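Local structure of extracellular subtilisin-like serine proteinase (Vibrio sp. PA-44, 1SH7) at residues I145-A155 / P167-G177; S178-S186 / K257-L268. The protein probably acts as a cold-adapted, calcium-dependent, subtilisin-like serine endopeptidase, this chain being its peptidase S8 catalytic domain. All blocks are in the same frame, centred on the assembly; numbering follows the deposited sequence. Where two conformers were deposited one is given.

Interaction 1 of 2, residues I145-A155 / P167-G177; sequences IQSGVSFMLAA and PARVPSGVTVG. With CA (calcium ion), chain C.
On the sheet face that carries Thr175, Leu153 packs under the 167-173 loop, its CD2 3.9 Å from Pro167 CG, while its CD1 lies 3.4 Å from Pro167 O and also touches Gly173 CA. CG stands anti to the carbonyl carbon (chi1 -48°), which places the branched end against this loop, with Val170 CB more loosely placed, 4.4 Å from Leu153 CD1. Met152 and Val174 run side by side on the other face of the sheet, where the bent thioether chain brings Met152 CE to 3.6 Å from Val174 CG2. Farther back, Ile145 CD1 packs against Ser172 OG.

The backbones form a parallel ladder pairing Met152, Leu153 and Ala154 with Val174, Thr175 and Val176; the axes of the two short strand segments are inclined by 32°. Four hydrogen bonds alternate along it. Val174 N meets Phe151 O almost straight, with 177° at the hydrogen, whereas Ala155 N approaches Val176 O from above the carbonyl plane. One water bridges Phe151 N and Ser172 O.

Toward the polar edge, Thr175 OG1 donates to Ala168 O at 2.6 Å, in the carbonyl plane and on a lone pair. It also accepts from a water that donates to Val170 O and coordinates the calcium ion, which is consistent with the threonine helping to place a calcium ligand. Pro171 O (2.5 Å) and Gly173 O (2.4 Å) bind the metal directly, as does Asp196, whose carboxylate also accepts from Thr175 N. The ion thus ties together the Val170-Gly173 turn, just before strand 174-179.

Strand 150-154 lies between strands 123-127 and 174-179 of the subtilase parallel sheet. Helix 135-146 packs against Phe151 and Pro167, and helix 219-236 against Met152 and Ala154; Ala154 also touches the bound phenylmethanesulfonic acid.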
ATOM      1  N   ILE A 145     -13.630   0.137  -6.839  1.00 11.74           N
ATOM      2  CA  ILE A 145     -13.847   1.037  -5.704  1.00 11.40           C
ATOM      3  C   ILE A 145     -15.329   1.265  -5.470  1.00 11.58           C
ATOM      4  O   ILE A 145     -15.781   1.198  -4.333  1.00 12.57           O
ATOM      5  CB  ILE A 145     -13.089   2.363  -5.873  1.00 10.77           C
ATOM      6  CG1 ILE A 145     -11.588   2.141  -5.860  1.00 11.60           C
ATOM      7  CG2 ILE A 145     -13.378   3.325  -4.713  1.00 11.49           C
ATOM      8  CD1 ILE A 145     -10.814   3.248  -6.481  1.00  9.71           C
ATOM      9  N   GLN A 146     -16.098   1.489  -6.537  1.00 12.76           N
ATOM     10  CA  GLN A 146     -17.557   1.542  -6.407  1.00 13.49           C
ATOM     11  C   GLN A 146     -18.148   0.248  -5.855  1.00 13.25           C
ATOM     12  O   GLN A 146     -19.164   0.268  -5.148  1.00 13.87           O
ATOM     13  CB  GLN A 146     -18.206   1.844  -7.766  1.00 13.91           C
ATOM     14  CG  GLN A 146     -19.721   1.987  -7.672  0.65 16.70           C
ATOM     15  CD  GLN A 146     -20.318   2.575  -8.917  0.65 17.05           C
ATOM     16  OE1 GLN A 146     -20.071   3.735  -9.215  0.65 19.22           O
ATOM     17  NE2 GLN A 146     -21.102   1.779  -9.656  0.65 19.33           N
ATOM     18  N   SER A 147     -17.498  -0.883  -6.140  1.00 13.35           N
ATOM     19  CA  SER A 147     -17.953  -2.180  -5.648  1.00 12.67           C
ATOM     20  C   SER A 147     -17.832  -2.279  -4.151  1.00 13.10           C
ATOM     21  O   SER A 147     -18.440  -3.155  -3.548  1.00 13.53           O
ATOM     22  CB  SER A 147     -17.184  -3.332  -6.300  1.00 12.66           C
ATOM     23  OG  SER A 147     -16.075  -3.703  -5.509  1.00 14.01           O
ATOM     24  N   GLY A 148     -17.011  -1.410  -3.557  1.00 12.83           N
ATOM     25  CA  GLY A 148     -16.845  -1.373  -2.119  1.00 11.94           C
ATOM     26  C   GLY A 148     -15.480  -1.691  -1.576  1.00 12.24           C
ATOM     27  O   GLY A 148     -15.340  -1.803  -0.384  1.00 11.98           O
ATOM     28  N   VAL A 149     -14.478  -1.857  -2.440  1.00 11.76           N
ATOM     29  CA  VAL A 149     -13.116  -2.153  -2.012  1.00 12.16           C
ATOM     30  C   VAL A 149     -12.199  -0.944  -2.201  1.00 11.73           C
ATOM     31  O   VAL A 149     -12.075  -0.439  -3.328  1.00 11.07           O
ATOM     32  CB  VAL A 149     -12.564  -3.355  -2.816  1.00 12.86           C
ATOM     33  CG1 VAL A 149     -11.069  -3.570  -2.551  1.00 12.48           C
ATOM     34  CG2 VAL A 149     -13.362  -4.606  -2.469  1.00 13.45           C
ATOM     35  N   SER A 150     -11.575  -0.478  -1.111  1.00 11.93           N
ATOM     36  CA  SER A 150     -10.632   0.645  -1.188  1.00 11.70           C
ATOM     37  C   SER A 150      -9.346   0.215  -1.935  1.00 11.26           C
ATOM     38  O   SER A 150      -8.883  -0.912  -1.762  1.00 10.94           O
ATOM     39  CB  SER A 150     -10.247   1.121   0.221  1.00 12.67           C
ATOM     40  OG  SER A 150     -11.339   1.755   0.863  1.00 10.98           O
ATOM     41  N   PHE A 151      -8.788   1.115  -2.751  1.00 10.09           N
ATOM     42  CA  PHE A 151      -7.610   0.837  -3.528  1.00 10.43           C
ATOM     43  C   PHE A 151      -6.505   1.832  -3.180  1.00 11.49           C
ATOM     44  O   PHE A 151      -6.714   3.058  -3.317  1.00 12.01           O
ATOM     45  CB  PHE A 151      -7.909   0.910  -5.038  1.00  9.60           C
ATOM     46  CG  PHE A 151      -8.351  -0.411  -5.646  1.00  8.83           C
ATOM     47  CD1 PHE A 151      -9.557  -0.981  -5.276  1.00 10.78           C
ATOM     48  CD2 PHE A 151      -7.557  -1.065  -6.550  1.00  7.10           C
ATOM     49  CE1 PHE A 151      -9.969  -2.182  -5.763  1.00 12.14           C
ATOM     50  CE2 PHE A 151      -7.943  -2.257  -7.082  1.00 10.47           C
ATOM     51  CZ  PHE A 151      -9.172  -2.835  -6.699  1.00 12.58           C
ATOM     52  N   MET A 152      -5.360   1.295  -2.745  1.00 11.10           N
ATOM     53  CA  MET A 152      -4.130   2.052  -2.500  1.00 10.88           C
ATOM     54  C   MET A 152      -3.228   1.942  -3.749  1.00 10.46           C
ATOM     55  O   MET A 152      -2.982   0.857  -4.222  1.00 10.33           O
ATOM     56  CB  MET A 152      -3.407   1.521  -1.270  1.00 10.65           C
ATOM     57  CG  MET A 152      -4.307   1.240  -0.044  1.00 10.50           C
ATOM     58  SD  MET A 152      -5.039   2.693   0.633  1.00 11.99           S
ATOM     59  CE  MET A 152      -6.707   2.542   0.076  1.00 13.65           C
ATOM     60  N   LEU A 153      -2.762   3.077  -4.272  1.00 11.08           N
ATOM     61  CA  LEU A 153      -2.089   3.172  -5.576  1.00 10.76           C
ATOM     62  C   LEU A 153      -0.747   3.894  -5.447  1.00 11.21           C
ATOM     63  O   LEU A 153      -0.691   4.935  -4.820  1.00 12.68           O
ATOM     64  CB  LEU A 153      -2.978   3.972  -6.555  1.00 10.45           C
ATOM     65  CG  LEU A 153      -4.445   3.535  -6.602  1.00 10.05           C
ATOM     66  CD1 LEU A 153      -5.270   4.533  -7.431  1.00  9.83           C
ATOM     67  CD2 LEU A 153      -4.588   2.135  -7.125  1.00 10.89           C
ATOM     68  N   ALA A 154       0.336   3.357  -6.039  1.00 10.95           N
ATOM     69  CA  ALA A 154       1.617   4.028  -6.001  1.00 10.29           C
ATOM     70  C   ALA A 154       1.616   5.248  -6.911  1.00 10.89           C
ATOM     71  O   ALA A 154       1.125   5.194  -8.042  1.00 10.27           O
ATOM     72  CB  ALA A 154       2.703   3.094  -6.385  1.00 10.90           C
ATOM     73  N   ALA A 155       2.187   6.346  -6.427  1.00 11.34           N
ATOM     74  CA  ALA A 155       2.222   7.599  -7.207  1.00 10.78           C
ATOM     75  C   ALA A 155       3.162   7.507  -8.426  1.00 10.85           C
ATOM     76  O   ALA A 155       2.900   8.150  -9.447  1.00 10.80           O
ATOM     77  CB  ALA A 155       2.644   8.768  -6.340  1.00 11.27           C
ATOM     78  N   PRO A 167      -2.564   3.494 -12.608  1.00 12.91           N
ATOM     79  CA  PRO A 167      -3.820   4.028 -12.061  1.00 12.78           C
ATOM     80  C   PRO A 167      -3.687   5.179 -11.062  1.00 12.04           C
ATOM     81  O   PRO A 167      -4.713   5.593 -10.588  1.00 11.63           O
ATOM     82  CB  PRO A 167      -4.398   2.823 -11.321  1.00 12.43           C
ATOM     83  CG  PRO A 167      -3.206   2.116 -10.816  1.00 13.65           C
ATOM     84  CD  PRO A 167      -2.188   2.222 -11.961  1.00 12.21           C
ATOM     85  N   ALA A 168      -2.496   5.675 -10.749  1.00 12.44           N
ATOM     86  CA  ALA A 168      -2.327   6.747  -9.731  1.00 12.91           C
ATOM     87  C   ALA A 168      -3.314   7.904  -9.810  1.00 13.69           C
ATOM     88  O   ALA A 168      -3.730   8.480  -8.783  1.00 13.06           O
ATOM     89  CB  ALA A 168      -0.924   7.321  -9.809  1.00 13.14           C
ATOM     90  N   ARG A 169      -3.647   8.298 -11.026  1.00 14.12           N
ATOM     91  CA  ARG A 169      -4.445   9.490 -11.215  1.00 15.50           C
ATOM     92  C   ARG A 169      -5.935   9.300 -10.918  1.00 15.40           C
ATOM     93  O   ARG A 169      -6.651  10.284 -10.817  1.00 15.61           O
ATOM     94  CB  ARG A 169      -4.235  10.042 -12.615  1.00 16.04           C
ATOM     95  CG  ARG A 169      -4.821   9.191 -13.731  1.00 18.14           C
ATOM     96  CD  ARG A 169      -4.533   9.795 -15.064  1.00 22.63           C
ATOM     97  NE  ARG A 169      -5.265   9.146 -16.122  1.00 27.50           N
ATOM     98  CZ  ARG A 169      -6.001   9.771 -17.021  1.00 33.50           C
ATOM     99  NH1 ARG A 169      -6.145  11.102 -16.993  1.00 36.23           N
ATOM    100  NH2 ARG A 169      -6.589   9.050 -17.970  1.00 34.41           N
ATOM    101  N   VAL A 170      -6.400   8.059 -10.746  1.00 15.35           N
ATOM    102  CA  VAL A 170      -7.841   7.808 -10.460  1.00 14.88           C
ATOM    103  C   VAL A 170      -8.268   8.554  -9.206  1.00 13.54           C
ATOM    104  O   VAL A 170      -7.795   8.223  -8.100  1.00 11.42           O
ATOM    105  CB  VAL A 170      -8.126   6.309 -10.281  1.00 14.76           C
ATOM    106  CG1 VAL A 170      -9.551   6.063  -9.744  1.00 16.43           C
ATOM    107  CG2 VAL A 170      -7.956   5.563 -11.594  1.00 16.55           C
ATOM    108  N   PRO A 171      -9.111   9.581  -9.334  1.00 13.16           N
ATOM    109  CA  PRO A 171      -9.426  10.390  -8.162  1.00 13.48           C
ATOM    110  C   PRO A 171      -9.815   9.580  -6.929  1.00 13.04           C
ATOM    111  O   PRO A 171      -9.258   9.849  -5.876  1.00 14.54           O
ATOM    112  CB  PRO A 171     -10.552  11.299  -8.665  1.00 13.48           C
ATOM    113  CG  PRO A 171     -10.229  11.457 -10.142  1.00 13.68           C
ATOM    114  CD  PRO A 171      -9.759  10.129 -10.550  1.00 13.40           C
ATOM    115  N   SER A 172     -10.668   8.567  -7.038  1.00 13.06           N
ATOM    116  CA  SER A 172     -11.210   7.887  -5.836  1.00 13.09           C
ATOM    117  C   SER A 172     -10.277   6.839  -5.194  1.00 12.62           C
ATOM    118  O   SER A 172     -10.583   6.237  -4.176  1.00 11.62           O
ATOM    119  CB  SER A 172     -12.599   7.319  -6.118  1.00 12.50           C
ATOM    120  OG  SER A 172     -12.528   6.296  -7.076  1.00 15.81           O
ATOM    121  N   GLY A 173      -9.116   6.671  -5.796  1.00 12.49           N
ATOM    122  CA  GLY A 173      -8.053   5.877  -5.244  1.00 12.36           C
ATOM    123  C   GLY A 173      -7.303   6.702  -4.240  1.00 12.51           C
ATOM    124  O   GLY A 173      -7.380   7.925  -4.239  1.00 13.14           O
ATOM    125  N   VAL A 174      -6.578   6.011  -3.361  1.00 11.98           N
ATOM    126  CA  VAL A 174      -5.692   6.647  -2.421  1.00 10.82           C
ATOM    127  C   VAL A 174      -4.292   6.474  -2.960  1.00 10.04           C
ATOM    128  O   VAL A 174      -3.748   5.359  -2.957  1.00  9.50           O
ATOM    129  CB  VAL A 174      -5.790   6.024  -1.024  1.00 10.09           C
ATOM    130  CG1 VAL A 174      -4.876   6.767  -0.073  1.00  9.69           C
ATOM    131  CG2 VAL A 174      -7.251   6.025  -0.498  1.00 12.36           C
ATOM    132  N   THR A 175      -3.731   7.584  -3.447  1.00 10.36           N
ATOM    133  CA  THR A 175      -2.488   7.622  -4.215  1.00 10.40           C
ATOM    134  C   THR A 175      -1.363   8.104  -3.297  1.00 10.54           C
ATOM    135  O   THR A 175      -1.470   9.151  -2.647  1.00 11.25           O
ATOM    136  CB  THR A 175      -2.662   8.580  -5.387  1.00 10.51           C
ATOM    137  OG1 THR A 175      -3.745   8.126  -6.227  1.00 10.21           O
ATOM    138  CG2 THR A 175      -1.406   8.613  -6.302  1.00 12.14           C
ATOM    139  N   VAL A 176      -0.290   7.340  -3.246  1.00  9.76           N
ATOM    140  CA  VAL A 176       0.690   7.445  -2.182  1.00  9.59           C
ATOM    141  C   VAL A 176       2.059   7.817  -2.698  1.00  9.06           C
ATOM    142  O   VAL A 176       2.640   7.095  -3.509  1.00  9.15           O
ATOM    143  CB  VAL A 176       0.836   6.088  -1.446  1.00  9.63           C
ATOM    144  CG1 VAL A 176       1.803   6.253  -0.236  1.00  9.42           C
ATOM    145  CG2 VAL A 176      -0.520   5.559  -1.031  1.00  8.86           C
ATOM    146  N   GLY A 177       2.563   8.963  -2.245  1.00  8.69           N
ATOM    147  CA  GLY A 177       3.955   9.345  -2.422  1.00  8.65           C
ATOM    148  C   GLY A 177       4.851   8.826  -1.311  1.00  9.21           C
ATOM    149  O   GLY A 177       4.396   8.294  -0.280  1.00  9.19           O
TER
HETATM  150 CA    CA C1290      -7.358  10.304  -4.378  1.00 10.63          CA
HETATM  151  O   HOH W   1     -10.096   3.741  -2.590  1.00  9.30           O
HETATM  152  O   HOH W   2      -0.069   4.000 -10.151  1.00 18.13           O
HETATM  153  O   HOH W   3      -6.161   9.469  -6.356  1.00 10.71           O
HETATM  154  O   HOH W   4      -8.970  10.048  -2.710  1.00 18.18           O
HETATM  155  O   HOH W   5      -8.742  12.426  -4.579  1.00 13.44           O
HETATM  156  O   HOH W   6      -5.930  12.041  -5.165  1.00 11.80           O

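Interaction 2 of 2, residues S178-S186 / K257-L268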
ATOM      1  N   SER A 178       6.149   8.977  -1.518  1.00  9.82           N
ATOM      2  CA  SER A 178       7.180   8.326  -0.685  1.00  9.38           C
ATOM      3  C   SER A 178       7.997   9.340   0.078  1.00  9.06           C
ATOM      4  O   SER A 178       8.362  10.374  -0.486  1.00  9.93           O
ATOM      5  CB  SER A 178       8.140   7.555  -1.567  1.00  9.35           C
ATOM      6  OG  SER A 178       9.165   6.969  -0.799  1.00  9.97           O
ATOM      7  N   THR A 179       8.300   9.038   1.333  1.00  9.35           N
ATOM      8  CA  THR A 179       9.256   9.826   2.120  1.00  9.43           C
ATOM      9  C   THR A 179      10.426   8.993   2.672  1.00  9.88           C
ATOM     10  O   THR A 179      10.412   7.750   2.666  1.00  8.56           O
ATOM     11  CB  THR A 179       8.569  10.473   3.347  1.00  9.41           C
ATOM     12  OG1 THR A 179       7.904   9.455   4.126  1.00 11.55           O
ATOM     13  CG2 THR A 179       7.547  11.487   2.946  1.00 10.99           C
ATOM     14  N   THR A 180      11.432   9.705   3.186  1.00  9.35           N
ATOM     15  CA  THR A 180      12.527   9.110   3.945  1.00  9.55           C
ATOM     16  C   THR A 180      12.356   9.323   5.440  1.00  9.65           C
ATOM     17  O   THR A 180      11.474  10.070   5.889  1.00  9.31           O
ATOM     18  CB  THR A 180      13.888   9.776   3.619  1.00  9.74           C
ATOM     19  OG1 THR A 180      13.928  11.081   4.233  1.00 10.01           O
ATOM     20  CG2 THR A 180      14.113  10.007   2.147  1.00 10.13           C
ATOM     21  N   SER A 181      13.270   8.723   6.206  1.00  8.31           N
ATOM     22  CA  SER A 181      13.267   8.846   7.670  1.00  9.83           C
ATOM     23  C   SER A 181      13.636  10.226   8.219  1.00 10.31           C
ATOM     24  O   SER A 181      13.460  10.487   9.431  1.00 11.53           O
ATOM     25  CB  SER A 181      14.149   7.774   8.283  1.00  9.18           C
ATOM     26  OG  SER A 181      15.509   8.001   7.989  1.00  9.07           O
ATOM     27  N   SER A 182      14.119  11.102   7.350  1.00  9.99           N
ATOM     28  CA  SER A 182      14.322  12.509   7.682  1.00  9.63           C
ATOM     29  C   SER A 182      13.109  13.395   7.409  1.00  8.83           C
ATOM     30  O   SER A 182      13.192  14.604   7.489  1.00  9.29           O
ATOM     31  CB  SER A 182      15.534  13.045   6.931  1.00  9.48           C
ATOM     32  OG  SER A 182      15.238  13.242   5.564  1.00 10.38           O
ATOM     33  N   ASP A 183      11.986  12.772   7.086  1.00  8.35           N
ATOM     34  CA  ASP A 183      10.766  13.450   6.669  1.00  9.29           C
ATOM     35  C   ASP A 183      10.842  14.247   5.374  1.00  9.55           C
ATOM     36  O   ASP A 183       9.963  15.025   5.089  1.00  8.30           O
ATOM     37  CB  ASP A 183      10.185  14.293   7.813  1.00  9.30           C
ATOM     38  CG  ASP A 183       9.358  13.452   8.787  1.00 10.90           C
ATOM     39  OD1 ASP A 183       9.125  12.239   8.504  1.00  9.06           O
ATOM     40  OD2 ASP A 183       8.896  13.926   9.860  1.00  9.92           O
ATOM     41  N   SER A 184      11.875  14.036   4.556  1.00  9.80           N
ATOM     42  CA  SER A 184      11.833  14.596   3.206  1.00 10.71           C
ATOM     43  C   SER A 184      11.002  13.709   2.304  1.00 10.74           C
ATOM     44  O   SER A 184      11.019  12.494   2.445  1.00 10.57           O
ATOM     45  CB  SER A 184      13.235  14.732   2.602  1.00 11.20           C
ATOM     46  OG  SER A 184      13.169  15.259   1.263  1.00 11.65           O
ATOM     47  N   ARG A 185      10.295  14.316   1.359  1.00 10.38           N
ATOM     48  CA  ARG A 185       9.871  13.592   0.178  1.00 10.96           C
ATOM     49  C   ARG A 185      11.089  12.889  -0.415  1.00 10.78           C
ATOM     50  O   ARG A 185      12.126  13.503  -0.508  1.00 10.56           O
ATOM     51  CB  ARG A 185       9.321  14.580  -0.866  1.00 10.77           C
ATOM     52  CG  ARG A 185       8.836  13.934  -2.167  1.00 11.63           C
ATOM     53  CD  ARG A 185       8.420  14.896  -3.297  1.00 11.98           C
ATOM     54  NE  ARG A 185       9.546  15.697  -3.808  1.00 12.24           N
ATOM     55  CZ  ARG A 185      10.246  15.466  -4.919  1.00 12.09           C
ATOM     56  NH1 ARG A 185       9.967  14.451  -5.729  1.00 10.48           N
ATOM     57  NH2 ARG A 185      11.246  16.285  -5.222  1.00 15.39           N
ATOM     58  N   SER A 186      10.976  11.610  -0.775  1.00 10.57           N
ATOM     59  CA  SER A 186      12.063  10.902  -1.480  1.00 10.82           C
ATOM     60  C   SER A 186      12.276  11.610  -2.794  1.00 10.62           C
ATOM     61  O   SER A 186      11.295  11.996  -3.460  1.00  9.83           O
ATOM     62  CB  SER A 186      11.690   9.439  -1.731  1.00 10.87           C
ATOM     63  OG  SER A 186      11.301   8.822  -0.515  1.00 10.97           O
ATOM     64  N   LYS A 257       4.500  17.889   8.242  1.00 11.10           N
ATOM     65  CA  LYS A 257       5.766  17.261   8.698  1.00 11.18           C
ATOM     66  C   LYS A 257       6.820  17.067   7.596  1.00 11.40           C
ATOM     67  O   LYS A 257       8.033  16.923   7.887  1.00 10.82           O
ATOM     68  CB  LYS A 257       5.512  15.902   9.355  1.00 10.44           C
ATOM     69  CG  LYS A 257       4.366  15.897  10.308  1.00 12.13           C
ATOM     70  CD  LYS A 257       4.602  16.831  11.467  1.00 13.18           C
ATOM     71  CE  LYS A 257       3.446  16.729  12.416  1.00 12.52           C
ATOM     72  NZ  LYS A 257       3.559  17.691  13.574  1.00 11.19           N
ATOM     73  N   VAL A 258       6.368  17.047   6.350  1.00 10.08           N
ATOM     74  CA  VAL A 258       7.189  16.618   5.218  1.00 10.54           C
ATOM     75  C   VAL A 258       7.846  17.823   4.556  1.00 10.72           C
ATOM     76  O   VAL A 258       7.203  18.844   4.403  1.00 11.68           O
ATOM     77  CB  VAL A 258       6.310  15.838   4.175  1.00 10.36           C
ATOM     78  CG1 VAL A 258       7.172  15.350   2.951  1.00  9.45           C
ATOM     79  CG2 VAL A 258       5.566  14.687   4.828  1.00  9.94           C
ATOM     80  N   SER A 259       9.126  17.697   4.179  1.00 11.78           N
ATOM     81  CA  SER A 259       9.843  18.720   3.411  1.00 11.60           C
ATOM     82  C   SER A 259       9.907  18.364   1.922  1.00 12.30           C
ATOM     83  O   SER A 259       9.821  17.193   1.523  1.00 11.87           O
ATOM     84  CB  SER A 259      11.261  18.951   3.959  1.00 11.30           C
ATOM     85  OG  SER A 259      11.984  17.745   4.000  1.00 13.18           O
ATOM     86  N   ASP A 260      10.027  19.392   1.084  1.00 11.96           N
ATOM     87  CA  ASP A 260      10.068  19.225  -0.375  1.00 11.84           C
ATOM     88  C   ASP A 260       8.827  18.529  -0.999  1.00 12.47           C
ATOM     89  O   ASP A 260       8.936  17.663  -1.871  1.00 11.95           O
ATOM     90  CB  ASP A 260      11.367  18.536  -0.788  1.00 12.19           C
ATOM     91  CG  ASP A 260      11.648  18.687  -2.259  1.00 12.62           C
ATOM     92  OD1 ASP A 260      12.197  17.747  -2.875  1.00 11.61           O
ATOM     93  OD2 ASP A 260      11.306  19.721  -2.890  1.00 12.75           O
ATOM     94  N   THR A 261       7.638  18.967  -0.578  1.00 12.30           N
ATOM     95  CA  THR A 261       6.378  18.408  -1.047  1.00 13.01           C
ATOM     96  C   THR A 261       6.040  18.841  -2.464  1.00 15.17           C
ATOM     97  O   THR A 261       5.226  18.203  -3.144  1.00 15.27           O
ATOM     98  CB  THR A 261       5.248  18.844  -0.129  1.00 13.38           C
ATOM     99  OG1 THR A 261       5.295  20.266   0.076  1.00 12.53           O
ATOM    100  CG2 THR A 261       5.440  18.232   1.296  1.00 13.05           C
ATOM    101  N   ARG A 262       6.590  19.968  -2.893  1.00 16.37           N
ATOM    102  CA  ARG A 262       6.584  20.287  -4.325  1.00 18.30           C
ATOM    103  C   ARG A 262       5.163  20.363  -4.894  1.00 18.15           C
ATOM    104  O   ARG A 262       4.908  19.805  -5.969  1.00 21.24           O
ATOM    105  CB  ARG A 262       7.252  19.139  -5.066  1.00 18.72           C
ATOM    106  CG  ARG A 262       8.601  19.305  -5.457  1.00 21.67           C
ATOM    107  CD  ARG A 262       8.866  18.498  -6.684  1.00 24.14           C
ATOM    108  NE  ARG A 262       8.381  19.213  -7.865  1.00 25.31           N
ATOM    109  CZ  ARG A 262       9.017  19.244  -9.036  1.00 27.57           C
ATOM    110  NH1 ARG A 262      10.153  18.586  -9.216  1.00 29.57           N
ATOM    111  NH2 ARG A 262       8.501  19.927 -10.037  1.00 27.63           N
ATOM    112  N   GLY A 263       4.222  20.959  -4.176  1.00 17.01           N
ATOM    113  CA  GLY A 263       2.841  21.012  -4.644  1.00 16.42           C
ATOM    114  C   GLY A 263       1.948  19.845  -4.288  1.00 15.06           C
ATOM    115  O   GLY A 263       0.867  19.663  -4.871  1.00 15.68           O
ATOM    116  N   THR A 264       2.355  19.075  -3.287  1.00 14.21           N
ATOM    117  CA  THR A 264       1.559  17.943  -2.791  1.00 12.78           C
ATOM    118  C   THR A 264       1.063  18.326  -1.429  1.00 13.28           C
ATOM    119  O   THR A 264       1.803  18.953  -0.665  1.00 12.51           O
ATOM    120  CB  THR A 264       2.445  16.687  -2.622  1.00 12.07           C
ATOM    121  OG1 THR A 264       3.217  16.450  -3.808  1.00 12.64           O
ATOM    122  CG2 THR A 264       1.618  15.438  -2.418  1.00 10.87           C
ATOM    123  N   THR A 265      -0.164  17.933  -1.105  1.00 12.36           N
ATOM    124  CA  THR A 265      -0.679  18.139   0.225  1.00 13.02           C
ATOM    125  C   THR A 265       0.259  17.523   1.266  1.00 12.90           C
ATOM    126  O   THR A 265       0.775  16.394   1.123  1.00 11.72           O
ATOM    127  CB  THR A 265      -2.129  17.649   0.338  1.00 14.22           C
ATOM    128  OG1 THR A 265      -2.661  17.992   1.622  1.00 16.35           O
ATOM    129  CG2 THR A 265      -2.229  16.152   0.251  1.00 15.20           C
ATOM    130  N   ASN A 266       0.483  18.290   2.321  1.00 11.56           N
ATOM    131  CA  ASN A 266       1.452  17.933   3.328  1.00 11.65           C
ATOM    132  C   ASN A 266       0.815  17.026   4.407  1.00 10.86           C
ATOM    133  O   ASN A 266       0.573  17.447   5.534  1.00 10.45           O
ATOM    134  CB  ASN A 266       2.082  19.210   3.909  1.00 11.65           C
ATOM    135  CG  ASN A 266       3.468  18.975   4.459  1.00 11.92           C
ATOM    136  OD1 ASN A 266       4.366  19.851   4.377  1.00 14.16           O
ATOM    137  ND2 ASN A 266       3.657  17.820   5.050  1.00  9.36           N
ATOM    138  N   LYS A 267       0.519  15.789   4.005  1.00 10.36           N
ATOM    139  CA  LYS A 267      -0.042  14.768   4.869  1.00 10.44           C
ATOM    140  C   LYS A 267       0.832  13.528   4.858  1.00  9.88           C
ATOM    141  O   LYS A 267       1.185  13.043   3.813  1.00  9.76           O
ATOM    142  CB  LYS A 267      -1.442  14.382   4.416  1.00 11.65           C
ATOM    143  CG  LYS A 267      -2.470  15.556   4.505  1.00 12.47           C
ATOM    144  CD  LYS A 267      -3.881  15.020   4.346  1.00 14.47           C
ATOM    145  CE  LYS A 267      -4.920  16.146   4.138  1.00 19.54           C
ATOM    146  NZ  LYS A 267      -4.836  16.817   2.802  1.00 22.29           N
ATOM    147  N   LEU A 268       1.163  13.038   6.047  1.00 10.31           N
ATOM    148  CA  LEU A 268       1.967  11.857   6.228  1.00 10.36           C
ATOM    149  C   LEU A 268       1.150  10.788   6.981  1.00 10.52           C
ATOM    150  O   LEU A 268       0.450  11.075   7.977  1.00 10.83           O
ATOM    151  CB  LEU A 268       3.224  12.223   7.025  1.00 10.94           C
ATOM    152  CG  LEU A 268       4.233  11.124   7.350  1.00 11.82           C
ATOM    153  CD1 LEU A 268       4.868  10.630   6.085  1.00 12.13           C
ATOM    154  CD2 LEU A 268       5.275  11.600   8.361  1.00 12.32           C
TER
HETATM  155  O   HOH W   7      12.520  17.013   6.337  1.00 15.13           O
HETATM  156  O   HOH W   8       9.099  16.407  10.495  1.00 11.18           O
HETATM  157  O   HOH W   9      13.150  15.288  -2.363  1.00 12.04           O
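Asp183 O accepts from Ser259 N at 2.9 Å, and Arg185 N returns a bond to Ser259 O that is nearly straight (172° at the hydrogen), forming a single bridge between Ser184 and Ser259. The Arg185 side chain then grips Asp260 with NE on the backbone carbonyl and NH2 on the carboxylate. NE donates to Asp260 O at 2.8 Å, close to the guanidinium plane, while NH2 makes a salt bridge to Asp260 OD1 at 2.9 Å, meeting that oxygen from above the carboxylate plane; the two planes stand 64° apart. The bend at chi3 (65°) turns the guanidinium toward this residue. Arg262 CD lies over one face, offset toward the rim, 3.6 Å from Arg185 NH2, and NH1 is bonded to Ser189 O and Asn159 OD1, so several partners fix the group's rotation.

Asp183 CB lies 3.4 Å from Lys257 O, and a water links this carbonyl to Asp183 OD2, which also forms a salt bridge to Arg10. Ser259 OG contacts Ser184 CA at 3.3 Å. Thr179 CG2 makes an apolar contact with Val258 CG1 at 3.9 Å; Leu268 CD1 lies against the Thr179 hydroxyl.

The contact joins the end of strand 174-179 and the turn and loop after it to the 257-266 loop and the end of strand 267-268. Phe198 of strand 197-200 touches Thr179 and Arg185, and helix 6-11 brings Arg10 against Lys257 and Leu268.

Both interactions use strand 174-179: interaction 1 pairs its first part with strand 150-154 inside the parallel sheet, and interaction 2 takes up the chain where that strand ends. They follow in series, Gly177 adjoining Ser178, and their centres lie 19 Å apart with no other touch between them. Interaction 1 is local, with 11 residues between its segments, and sits about 10 Å from the chain centre. Interaction 2 spans 70 intervening residues and is farther out, about 17 Å from that centre. One strand therefore connects a buried region holding a calcium site and part of the pocket that holds phenylmethanesulfonic acid to peripheral loops of the same catalytic domain.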